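PDB 5FCE: LPXTG family cell surface protein Fms2 from Enterococcus faecium DO, which is a cell-wall-anchored surface adhesin whose ligand-binding region, the part in this chain, probably attaches the bacterium to its targets. Local coordinates for residues T10-T18 with N105-P116; P28-A39 with E57-G68. All coordinates share one frame; numbering follows the deposited sequence.

Interactions 1 and 2 lie on opposite sides of the chain's centre, their own centres about 22 Å apart and their nearest atoms about 9 Å apart, without touching. Interaction 1 pairs a segment near the N-terminus with the C-terminal end in parallel fashion, and both segments of interaction 2 fall between them in sequence. Interaction 2 is antiparallel and spans two sheets, the two-stranded one of 32-34 with 63-65 and the four-stranded one that contains 36-42 and 54-60. Strand 21-28 connects the two regions: it pairs with 14-16 in the mixed sheet and runs into the start of 28-39. The two contacts thus tie together opposite sides of this ligand-binding region, a flattened barrel.

Interaction 1 (T10-T18 with N105-P116); sequences TDRIVYDMT and NLKPSSWTVVGP
The indole of Trp111 is sandwiched between Ile13 and Pro108: Ile13 CG2 sits over the centre of one face, 3.5 Å from the centroid of the five-membered ring and 10° off its normal, a CH-pi contact, while CA of Pro108 lies against the opposite face toward the rim. CG2 anti to the backbone N of Ile13 (chi1 -69° for CG1) sets that methyl over the ring, and the CG1 branch brings CD1 to 3.4 Å from Trp111 NE1, against Leu106. NE1 donates to Leu106 O from above the carbonyl plane, which, with the packing on both faces, helps to hold the indole in its rotation. The phenol ring of Tyr15 meets Val113 CG1 obliquely through CD1.

Polar links flank this packing. Thr10 OG1 donates to Ser110 OG at 2.8 Å, and Ser110 OG passes the chain on to Lys107 O, which also takes the backbone N-H of Ser110. Thr112 OG1 reaches Asp11 O at 2.9 Å. Strands 14-16 and 112-114 then run parallel, joined by a backbone ladder from Thr112 N to Ile13 O through to Met17 N on Val114 O. Val14 CG1 touches Val114 CG2 on one face of the sheet. On the other, selenomethionine Met17 bends at chi3 (-66°) to bring CE within 3.7 Å of Val113 CG1. A water joins Thr18 OG1 to Pro116 O.

The parallel backbone ladder, the Thr112 OG1 bond to Asp11 O, the Thr10-Ser110 hydroxyl pair and the apolar packing round the indole, which helix 81-85 continues through Ile81, together tie the C-terminal strand to the N-terminal part of the domain.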
loop_
_atom_site.group_PDB
_atom_site.type_symbol
_atom_site.label_atom_id
_atom_site.label_comp_id
_atom_site.label_asym_id
_atom_site.label_seq_id
_atom_site.Cartn_x
_atom_site.Cartn_y
_atom_site.Cartn_z
ATOM N N THR A 10 -1.495 -6.278 8.978
ATOM C CA THR A 10 -2.447 -6.508 7.889
ATOM C C THR A 10 -3.919 -6.472 8.309
ATOM O O THR A 10 -4.775 -6.090 7.502
ATOM C CB THR A 10 -2.137 -7.812 7.124
ATOM O OG1 THR A 10 -2.296 -8.942 7.992
ATOM C CG2 THR A 10 -0.709 -7.795 6.588
ATOM N N ASP A 11 -4.233 -6.859 9.549
ATOM C CA ASP A 11 -5.648 -6.841 9.964
ATOM C C ASP A 11 -6.205 -5.435 10.203
ATOM O O ASP A 11 -7.428 -5.252 10.336
ATOM C CB ASP A 11 -5.976 -7.793 11.142
ATOM C CG ASP A 11 -4.982 -7.712 12.291
ATOM O OD1 ASP A 11 -4.102 -6.828 12.313
ATOM O OD2 ASP A 11 -5.103 -8.564 13.203
ATOM N N ARG A 12 -5.308 -4.452 10.242
ATOM C CA ARG A 12 -5.697 -3.051 10.334
ATOM C C ARG A 12 -5.911 -2.395 8.974
ATOM O O ARG A 12 -6.369 -1.263 8.907
ATOM C CB ARG A 12 -4.677 -2.261 11.146
ATOM C CG ARG A 12 -4.729 -2.576 12.641
ATOM C CD ARG A 12 -3.463 -2.093 13.319
ATOM N NE ARG A 12 -3.716 -1.571 14.660
ATOM C CZ ARG A 12 -2.789 -1.000 15.427
ATOM N NH1 ARG A 12 -1.547 -0.875 14.979
ATOM N NH2 ARG A 12 -3.099 -0.547 16.637
ATOM N N ILE A 13 -5.599 -3.108 7.896
ATOM C CA ILE A 13 -5.947 -2.629 6.550
ATOM C C ILE A 13 -7.466 -2.689 6.414
ATOM O O ILE A 13 -8.084 -3.689 6.800
ATOM C CB ILE A 13 -5.278 -3.478 5.448
ATOM C CG1 ILE A 13 -3.755 -3.247 5.457
ATOM C CG2 ILE A 13 -5.877 -3.164 4.058
ATOM C CD1 ILE A 13 -2.964 -4.202 4.562
ATOM N N VAL A 14 -8.069 -1.625 5.878
ATOM C CA VAL A 14 -9.518 -1.597 5.688
ATOM C C VAL A 14 -9.899 -1.516 4.211
ATOM O O VAL A 14 -9.379 -0.674 3.486
ATOM C CB VAL A 14 -10.170 -0.423 6.448
ATOM C CG1 VAL A 14 -11.689 -0.384 6.184
ATOM C CG2 VAL A 14 -9.892 -0.530 7.946
ATOM N N TYR A 15 -10.775 -2.410 3.757
ATOM C CA TYR A 15 -11.391 -2.250 2.440
ATOM C C TYR A 15 -12.791 -1.700 2.685
ATOM O O TYR A 15 -13.620 -2.378 3.284
ATOM C CB TYR A 15 -11.495 -3.592 1.701
ATOM C CG TYR A 15 -12.040 -3.485 0.286
ATOM C CD1 TYR A 15 -13.416 -3.423 0.040
ATOM C CD2 TYR A 15 -11.178 -3.461 -0.809
ATOM C CE1 TYR A 15 -13.905 -3.318 -1.260
ATOM C CE2 TYR A 15 -11.661 -3.363 -2.109
ATOM C CZ TYR A 15 -13.025 -3.301 -2.326
ATOM O OH TYR A 15 -13.512 -3.200 -3.613
ATOM N N ASP A 16 -13.037 -0.469 2.241
ATOM C CA ASP A 16 -14.360 0.152 2.344
ATOM C C ASP A 16 -15.133 -0.099 1.038
ATOM O O ASP A 16 -14.787 0.424 -0.014
ATOM C CB ASP A 16 -14.200 1.655 2.642
ATOM C CG ASP A 16 -15.524 2.370 2.907
ATOM O OD1 ASP A 16 -16.495 2.163 2.149
ATOM O OD2 ASP A 16 -15.586 3.165 3.877
HETATM N N MSE A 17 -16.178 -0.914 1.125
HETATM C CA MSE A 17 -16.998 -1.310 -0.014
HETATM C C MSE A 17 -17.822 -0.144 -0.566
HETATM O O MSE A 17 -18.085 -0.054 -1.776
HETATM C CB MSE A 17 -17.912 -2.425 0.488
HETATM C CG MSE A 17 -18.843 -3.072 -0.468
HETATM SE SE MSE A 17 -19.720 -4.360 0.705
HETATM C CE MSE A 17 -18.126 -5.460 1.035
ATOM N N THR A 18 -18.217 0.754 0.328
ATOM C CA THR A 18 -19.029 1.904 -0.050
ATOM C C THR A 18 -18.239 2.875 -0.923
ATOM O O THR A 18 -18.716 3.323 -1.972
ATOM C CB THR A 18 -19.535 2.647 1.189
ATOM O OG1 THR A 18 -20.266 1.736 2.022
ATOM C CG2 THR A 18 -20.452 3.794 0.780
ATOM N N ASN A 105 3.262 -9.330 0.948
ATOM C CA ASN A 105 2.288 -10.247 1.544
ATOM C C ASN A 105 1.292 -9.591 2.499
ATOM O O ASN A 105 1.291 -9.869 3.710
ATOM C CB ASN A 105 2.999 -11.435 2.215
ATOM C CG ASN A 105 2.077 -12.622 2.423
ATOM O OD1 ASN A 105 1.152 -12.850 1.638
ATOM N ND2 ASN A 105 2.317 -13.383 3.490
ATOM N N LEU A 106 0.420 -8.752 1.940
ATOM C CA LEU A 106 -0.491 -7.960 2.752
ATOM C C LEU A 106 -1.722 -8.745 3.219
ATOM O O LEU A 106 -2.498 -8.232 4.011
ATOM C CB LEU A 106 -0.900 -6.666 2.038
ATOM C CG LEU A 106 0.023 -5.478 2.326
ATOM C CD1 LEU A 106 1.475 -5.832 2.184
ATOM C CD2 LEU A 106 -0.318 -4.314 1.423
ATOM N N LYS A 107 -1.868 -9.978 2.730
ATOM C CA LYS A 107 -2.839 -10.945 3.273
ATOM C C LYS A 107 -4.281 -10.422 3.344
ATOM O O LYS A 107 -4.830 -10.232 4.436
ATOM C CB LYS A 107 -2.388 -11.432 4.656
ATOM C CG LYS A 107 -0.975 -12.004 4.673
ATOM C CD LYS A 107 -0.683 -12.632 6.018
ATOM C CE LYS A 107 0.751 -12.399 6.444
ATOM N NZ LYS A 107 0.980 -13.025 7.783
ATOM N N PRO A 108 -4.907 -10.207 2.173
ATOM C CA PRO A 108 -6.243 -9.602 2.117
ATOM C C PRO A 108 -7.324 -10.388 2.886
ATOM O O PRO A 108 -8.315 -9.795 3.302
ATOM C CB PRO A 108 -6.548 -9.538 0.608
ATOM C CG PRO A 108 -5.637 -10.529 -0.027
ATOM C CD PRO A 108 -4.391 -10.557 0.838
ATOM N N SER A 109 -7.118 -11.686 3.095
ATOM C CA SER A 109 -8.008 -12.480 3.945
ATOM C C SER A 109 -8.109 -11.911 5.367
ATOM O O SER A 109 -9.116 -12.112 6.050
ATOM C CB SER A 109 -7.527 -13.932 4.019
ATOM O OG SER A 109 -6.388 -14.043 4.866
ATOM N N SER A 110 -7.067 -11.207 5.811
ATOM C CA SER A 110 -7.028 -10.659 7.169
ATOM C C SER A 110 -7.595 -9.241 7.280
ATOM O O SER A 110 -7.763 -8.721 8.389
ATOM C CB SER A 110 -5.605 -10.680 7.729
ATOM O OG SER A 110 -4.772 -9.754 7.031
ATOM N N TRP A 111 -7.899 -8.624 6.141
ATOM C CA TRP A 111 -8.337 -7.226 6.128
ATOM C C TRP A 111 -9.718 -7.018 6.741
ATOM O O TRP A 111 -10.587 -7.876 6.645
ATOM C CB TRP A 111 -8.380 -6.692 4.693
ATOM C CG TRP A 111 -7.067 -6.641 3.997
ATOM C CD1 TRP A 111 -5.847 -6.978 4.502
ATOM C CD2 TRP A 111 -6.842 -6.201 2.659
ATOM N NE1 TRP A 111 -4.875 -6.797 3.542
ATOM C CE2 TRP A 111 -5.463 -6.311 2.401
ATOM C CE3 TRP A 111 -7.680 -5.749 1.639
ATOM C CZ2 TRP A 111 -4.901 -5.973 1.178
ATOM C CZ3 TRP A 111 -7.120 -5.402 0.423
ATOM C CH2 TRP A 111 -5.751 -5.520 0.201
ATOM N N THR A 112 -9.898 -5.867 7.379
ATOM C CA THR A 112 -11.216 -5.407 7.794
ATOM C C THR A 112 -11.938 -4.968 6.529
ATOM O O THR A 112 -11.367 -4.245 5.710
ATOM C CB THR A 112 -11.101 -4.226 8.781
ATOM O OG1 THR A 112 -10.234 -4.599 9.869
ATOM C CG2 THR A 112 -12.461 -3.858 9.353
ATOM N N VAL A 113 -13.176 -5.426 6.350
ATOM C CA VAL A 113 -13.966 -5.070 5.171
ATOM C C VAL A 113 -15.286 -4.479 5.655
ATOM O O VAL A 113 -16.063 -5.155 6.339
ATOM C CB VAL A 113 -14.245 -6.294 4.263
ATOM C CG1 VAL A 113 -15.051 -5.889 3.043
ATOM C CG2 VAL A 113 -12.953 -6.957 3.830
ATOM N N VAL A 114 -15.541 -3.218 5.317
ATOM C CA VAL A 114 -16.733 -2.530 5.817
ATOM C C VAL A 114 -17.576 -1.931 4.690
ATOM O O VAL A 114 -17.161 -1.906 3.518
ATOM C CB VAL A 114 -16.373 -1.421 6.826
ATOM C CG1 VAL A 114 -15.501 -1.975 7.967
ATOM C CG2 VAL A 114 -15.640 -0.289 6.111
ATOM N N GLY A 115 -18.749 -1.420 5.061
ATOM C CA GLY A 115 -19.703 -0.913 4.093
ATOM C C GLY A 115 -20.783 -1.954 3.866
ATOM O O GLY A 115 -20.487 -3.142 3.730
ATOM N N PRO A 116 -22.049 -1.522 3.834
ATOM C CA PRO A 116 -23.157 -2.459 3.620
ATOM C C PRO A 116 -23.202 -2.985 2.180
ATOM O O PRO A 116 -22.542 -2.401 1.308
ATOM C CB PRO A 116 -24.391 -1.598 3.904
ATOM C CG PRO A 116 -23.951 -0.201 3.573
ATOM C CD PRO A 116 -22.510 -0.132 3.999
HETATM O O HOH W 1 -22.162 0.195 0.541
#

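Interaction 2 (P28-A39 with E57-G68); sequences PNKSVNASDVHA and EVYLKDVQWTAG
Glu57 OE1 accepts a 2.7 Å hydrogen bond from His38 NE2; OE1 lies in the imidazole plane, and NE2 meets it on the anti side, somewhat out of the carboxylate plane. The carboxylate may raise the proton affinity of the ring. Val58 exchanges backbone bonds with Ala39, and its CG1 meets Ala39 CB. Tyr59 lies alongside His38 in an offset stack, centroids 3.9 Å apart and planes at 14°, with CE1 over the centre of the imidazole; CG of His38 anti to its backbone N (chi1 178°) carries the ring out beside the phenol. Leu60 forms a hydrogen-bonded pair with Val37, and a water links its carbonyl to Asp36 OD1. At the corner, Asp62 N donates to Ser35 O from above the carbonyl plane. Val63 then pairs with Ala34 in the second sheet, and its CG2 crosses Val37 CG2 at 3.8 Å. Asn33 lies beside Gln64, and a water bridges its OD1 to Trp65 O. The indole of Trp65 reaches across the corner to place CH2 3.6 Å from Val37 CG2. Ala67 N meets Ser31 OG almost straight on, at 175°, and Gly68 N bonds Pro28 O.

The contact joins the arms of the 36-42/54-60 hairpin and carries their pairing round a corner into the 32-34/63-65 sheet. Strand 91-96 continues the sheet beside 36-42, Val37 touching Val94. Val58 and Leu60 pack on Ile73 and Tyr71 of strand 71-76; Trp65 meets Tyr71, and Phe6 of strand 6-7, edge-to-face.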
loop_
_atom_site.group_PDB
_atom_site.type_symbol
_atom_site.label_atom_id
_atom_site.label_comp_id
_atom_site.label_asym_id
_atom_site.label_seq_id
_atom_site.Cartn_x
_atom_site.Cartn_y
_atom_site.Cartn_z
ATOM N N PRO A 28 7.068 3.145 9.080
ATOM C CA PRO A 28 8.419 3.208 8.515
ATOM C C PRO A 28 9.471 2.808 9.536
ATOM O O PRO A 28 9.238 2.949 10.743
ATOM C CB PRO A 28 8.593 4.682 8.158
ATOM C CG PRO A 28 7.604 5.430 9.020
ATOM C CD PRO A 28 6.515 4.469 9.423
ATOM N N ASN A 29 10.622 2.343 9.062
ATOM C CA ASN A 29 11.701 1.955 9.960
ATOM C C ASN A 29 12.614 3.129 10.301
ATOM O O ASN A 29 13.411 3.061 11.240
ATOM C CB ASN A 29 12.523 0.797 9.375
ATOM C CG ASN A 29 13.345 1.211 8.161
ATOM O OD1 ASN A 29 12.937 2.078 7.389
ATOM N ND2 ASN A 29 14.505 0.582 7.985
ATOM N N LYS A 30 12.480 4.206 9.539
ATOM C CA LYS A 30 13.310 5.386 9.733
ATOM C C LYS A 30 12.510 6.609 9.344
ATOM O O LYS A 30 11.463 6.490 8.705
ATOM C CB LYS A 30 14.578 5.283 8.890
ATOM C CG LYS A 30 14.313 5.204 7.405
ATOM C CD LYS A 30 15.609 5.046 6.629
ATOM C CE LYS A 30 16.534 6.235 6.858
ATOM N NZ LYS A 30 17.485 6.418 5.724
ATOM N N SER A 31 12.983 7.781 9.750
ATOM C CA SER A 31 12.312 9.025 9.405
ATOM C C SER A 31 12.838 9.533 8.064
ATOM O O SER A 31 14.050 9.662 7.876
ATOM C CB SER A 31 12.524 10.084 10.494
ATOM O OG SER A 31 11.896 9.714 11.705
ATOM N N VAL A 32 11.923 9.809 7.137
ATOM C CA VAL A 32 12.264 10.269 5.792
ATOM C C VAL A 32 11.228 11.284 5.349
ATOM O O VAL A 32 10.031 11.048 5.485
ATOM C CB VAL A 32 12.252 9.106 4.762
ATOM C CG1 VAL A 32 12.555 9.628 3.349
ATOM C CG2 VAL A 32 13.254 8.035 5.132
ATOM N N ASN A 33 11.683 12.414 4.804
ATOM C CA ASN A 33 10.774 13.325 4.123
ATOM C C ASN A 33 10.950 13.142 2.613
ATOM O O ASN A 33 12.075 13.209 2.104
ATOM C CB ASN A 33 11.060 14.787 4.499
ATOM C CG ASN A 33 10.744 15.097 5.951
ATOM O OD1 ASN A 33 9.806 14.545 6.525
ATOM N ND2 ASN A 33 11.526 15.984 6.552
ATOM N N ALA A 34 9.852 12.911 1.899
ATOM C CA ALA A 34 9.915 12.728 0.448
ATOM C C ALA A 34 9.038 13.719 -0.317
ATOM O O ALA A 34 7.858 13.906 -0.015
ATOM C CB ALA A 34 9.560 11.295 0.072
ATOM N N SER A 35 9.616 14.330 -1.340
ATOM C CA SER A 35 8.892 15.279 -2.179
ATOM C C SER A 35 7.761 14.636 -2.979
ATOM O O SER A 35 6.651 15.171 -3.049
ATOM C CB SER A 35 9.885 15.953 -3.126
ATOM O OG SER A 35 9.238 16.783 -4.062
ATOM N N ASP A 36 8.049 13.493 -3.590
ATOM C CA ASP A 36 7.067 12.836 -4.443
ATOM C C ASP A 36 7.005 11.347 -4.161
ATOM O O ASP A 36 8.015 10.646 -4.220
ATOM C CB ASP A 36 7.395 13.090 -5.910
ATOM C CG ASP A 36 7.375 14.550 -6.243
ATOM O OD1 ASP A 36 6.278 15.059 -6.549
ATOM O OD2 ASP A 36 8.452 15.183 -6.156
ATOM N N VAL A 37 5.811 10.872 -3.836
ATOM C CA VAL A 37 5.636 9.488 -3.427
ATOM C C VAL A 37 4.558 8.859 -4.319
ATOM O O VAL A 37 3.608 9.528 -4.707
ATOM C CB VAL A 37 5.263 9.410 -1.929
ATOM C CG1 VAL A 37 4.828 8.004 -1.526
ATOM C CG2 VAL A 37 6.445 9.858 -1.067
ATOM N N HIS A 38 4.742 7.596 -4.685
ATOM C CA HIS A 38 3.764 6.875 -5.502
ATOM C C HIS A 38 3.625 5.491 -4.910
ATOM O O HIS A 38 4.581 4.715 -4.928
ATOM C CB HIS A 38 4.277 6.766 -6.937
ATOM C CG HIS A 38 3.374 6.003 -7.860
ATOM N ND1 HIS A 38 3.829 5.434 -9.030
ATOM C CD2 HIS A 38 2.048 5.734 -7.801
ATOM C CE1 HIS A 38 2.822 4.848 -9.653
ATOM N NE2 HIS A 38 1.732 5.008 -8.924
ATOM N N ALA A 39 2.451 5.178 -4.375
ATOM C CA ALA A 39 2.249 3.883 -3.733
ATOM C C ALA A 39 1.362 3.019 -4.616
ATOM O O ALA A 39 0.316 3.471 -5.082
ATOM C CB ALA A 39 1.640 4.069 -2.367
ATOM N N GLU A 57 -3.580 2.557 -6.811
ATOM C CA GLU A 57 -2.400 3.393 -6.649
ATOM C C GLU A 57 -2.765 4.816 -6.243
ATOM O O GLU A 57 -3.886 5.270 -6.464
ATOM C CB GLU A 57 -1.562 3.415 -7.937
ATOM C CG GLU A 57 -2.288 4.022 -9.120
ATOM C CD GLU A 57 -1.513 3.910 -10.419
ATOM O OE1 GLU A 57 -0.258 3.913 -10.386
ATOM O OE2 GLU A 57 -2.174 3.836 -11.481
ATOM N N VAL A 58 -1.799 5.529 -5.673
ATOM C CA VAL A 58 -2.026 6.908 -5.272
ATOM C C VAL A 58 -0.718 7.676 -5.414
ATOM O O VAL A 58 0.369 7.108 -5.263
ATOM C CB VAL A 58 -2.588 7.004 -3.823
ATOM C CG1 VAL A 58 -1.565 6.524 -2.800
ATOM C CG2 VAL A 58 -3.040 8.422 -3.508
ATOM N N TYR A 59 -0.838 8.957 -5.743
ATOM C CA TYR A 59 0.308 9.853 -5.849
ATOM C C TYR A 59 0.211 10.895 -4.743
ATOM O O TYR A 59 -0.848 11.507 -4.548
ATOM C CB TYR A 59 0.327 10.537 -7.219
ATOM C CG TYR A 59 0.603 9.609 -8.378
ATOM C CD1 TYR A 59 1.906 9.311 -8.757
ATOM C CD2 TYR A 59 -0.439 9.038 -9.097
ATOM C CE1 TYR A 59 2.161 8.465 -9.821
ATOM C CE2 TYR A 59 -0.192 8.191 -10.160
ATOM C CZ TYR A 59 1.107 7.913 -10.515
ATOM O OH TYR A 59 1.358 7.070 -11.575
ATOM N N LEU A 60 1.303 11.082 -4.011
ATOM C CA LEU A 60 1.307 11.963 -2.853
ATOM C C LEU A 60 2.446 12.949 -2.963
ATOM O O LEU A 60 3.495 12.648 -3.551
ATOM C CB LEU A 60 1.482 11.151 -1.570
ATOM C CG LEU A 60 0.355 10.169 -1.262
ATOM C CD1 LEU A 60 0.810 9.162 -0.216
ATOM C CD2 LEU A 60 -0.872 10.934 -0.780
ATOM N N LYS A 61 2.257 14.126 -2.377
ATOM C CA LYS A 61 3.307 15.139 -2.398
ATOM C C LYS A 61 3.700 15.502 -0.980
ATOM O O LYS A 61 2.846 15.529 -0.094
ATOM C CB LYS A 61 2.834 16.395 -3.144
ATOM C CG LYS A 61 2.381 16.138 -4.573
ATOM C CD LYS A 61 0.892 15.783 -4.609
ATOM C CE LYS A 61 0.440 15.209 -5.947
ATOM N NZ LYS A 61 -0.550 14.115 -5.742
ATOM N N ASP A 62 4.993 15.765 -0.780
ATOM C CA ASP A 62 5.537 16.257 0.489
ATOM C C ASP A 62 5.114 15.415 1.677
ATOM O O ASP A 62 4.413 15.878 2.579
ATOM C CB ASP A 62 5.183 17.731 0.682
ATOM C CG ASP A 62 5.692 18.596 -0.462
ATOM O OD1 ASP A 62 6.908 18.531 -0.753
ATOM O OD2 ASP A 62 4.879 19.305 -1.089
ATOM N N VAL A 63 5.549 14.167 1.656
ATOM C CA VAL A 63 5.190 13.219 2.693
ATOM C C VAL A 63 6.262 13.244 3.779
ATOM O O VAL A 63 7.466 13.347 3.495
ATOM C CB VAL A 63 5.011 11.803 2.105
ATOM C CG1 VAL A 63 4.697 10.793 3.210
ATOM C CG2 VAL A 63 3.908 11.796 1.063
ATOM N N GLN A 64 5.808 13.203 5.025
ATOM C CA GLN A 64 6.686 13.207 6.183
ATOM C C GLN A 64 6.489 11.894 6.941
ATOM O O GLN A 64 5.445 11.683 7.570
ATOM C CB GLN A 64 6.321 14.409 7.056
ATOM C CG GLN A 64 6.961 14.475 8.426
ATOM C CD GLN A 64 6.181 15.401 9.357
ATOM O OE1 GLN A 64 5.825 15.024 10.477
ATOM N NE2 GLN A 64 5.901 16.617 8.883
ATOM N N TRP A 65 7.476 11.004 6.846
ATOM C CA TRP A 65 7.456 9.735 7.562
ATOM C C TRP A 65 8.320 9.835 8.810
ATOM O O TRP A 65 9.457 10.312 8.756
ATOM C CB TRP A 65 7.957 8.597 6.666
ATOM C CG TRP A 65 6.954 8.166 5.625
ATOM C CD1 TRP A 65 5.627 7.873 5.829
ATOM C CD2 TRP A 65 7.200 7.947 4.227
ATOM N NE1 TRP A 65 5.038 7.500 4.640
ATOM C CE2 TRP A 65 5.982 7.542 3.642
ATOM C CE3 TRP A 65 8.333 8.062 3.408
ATOM C CZ2 TRP A 65 5.861 7.257 2.277
ATOM C CZ3 TRP A 65 8.209 7.772 2.050
ATOM C CH2 TRP A 65 6.983 7.377 1.500
ATOM N N THR A 66 7.757 9.414 9.936
ATOM C CA THR A 66 8.476 9.393 11.198
ATOM C C THR A 66 8.648 7.955 11.658
ATOM O O THR A 66 7.671 7.211 11.762
ATOM C CB THR A 66 7.725 10.180 12.265
ATOM O OG1 THR A 66 7.550 11.528 11.808
ATOM C CG2 THR A 66 8.507 10.188 13.552
ATOM N N ALA A 67 9.896 7.584 11.930
ATOM C CA ALA A 67 10.264 6.220 12.313
ATOM C C ALA A 67 9.356 5.679 13.398
ATOM O O ALA A 67 9.214 6.298 14.456
ATOM C CB ALA A 67 11.703 6.181 12.792
ATOM N N GLY A 68 8.728 4.537 13.119
ATOM C CA GLY A 68 7.909 3.849 14.100
ATOM C C GLY A 68 6.511 4.405 14.298
ATOM O O GLY A 68 5.749 3.882 15.110
HETATM O O HOH W 2 10.343 12.848 8.467
HETATM O O HOH W 3 4.017 13.449 -6.462
#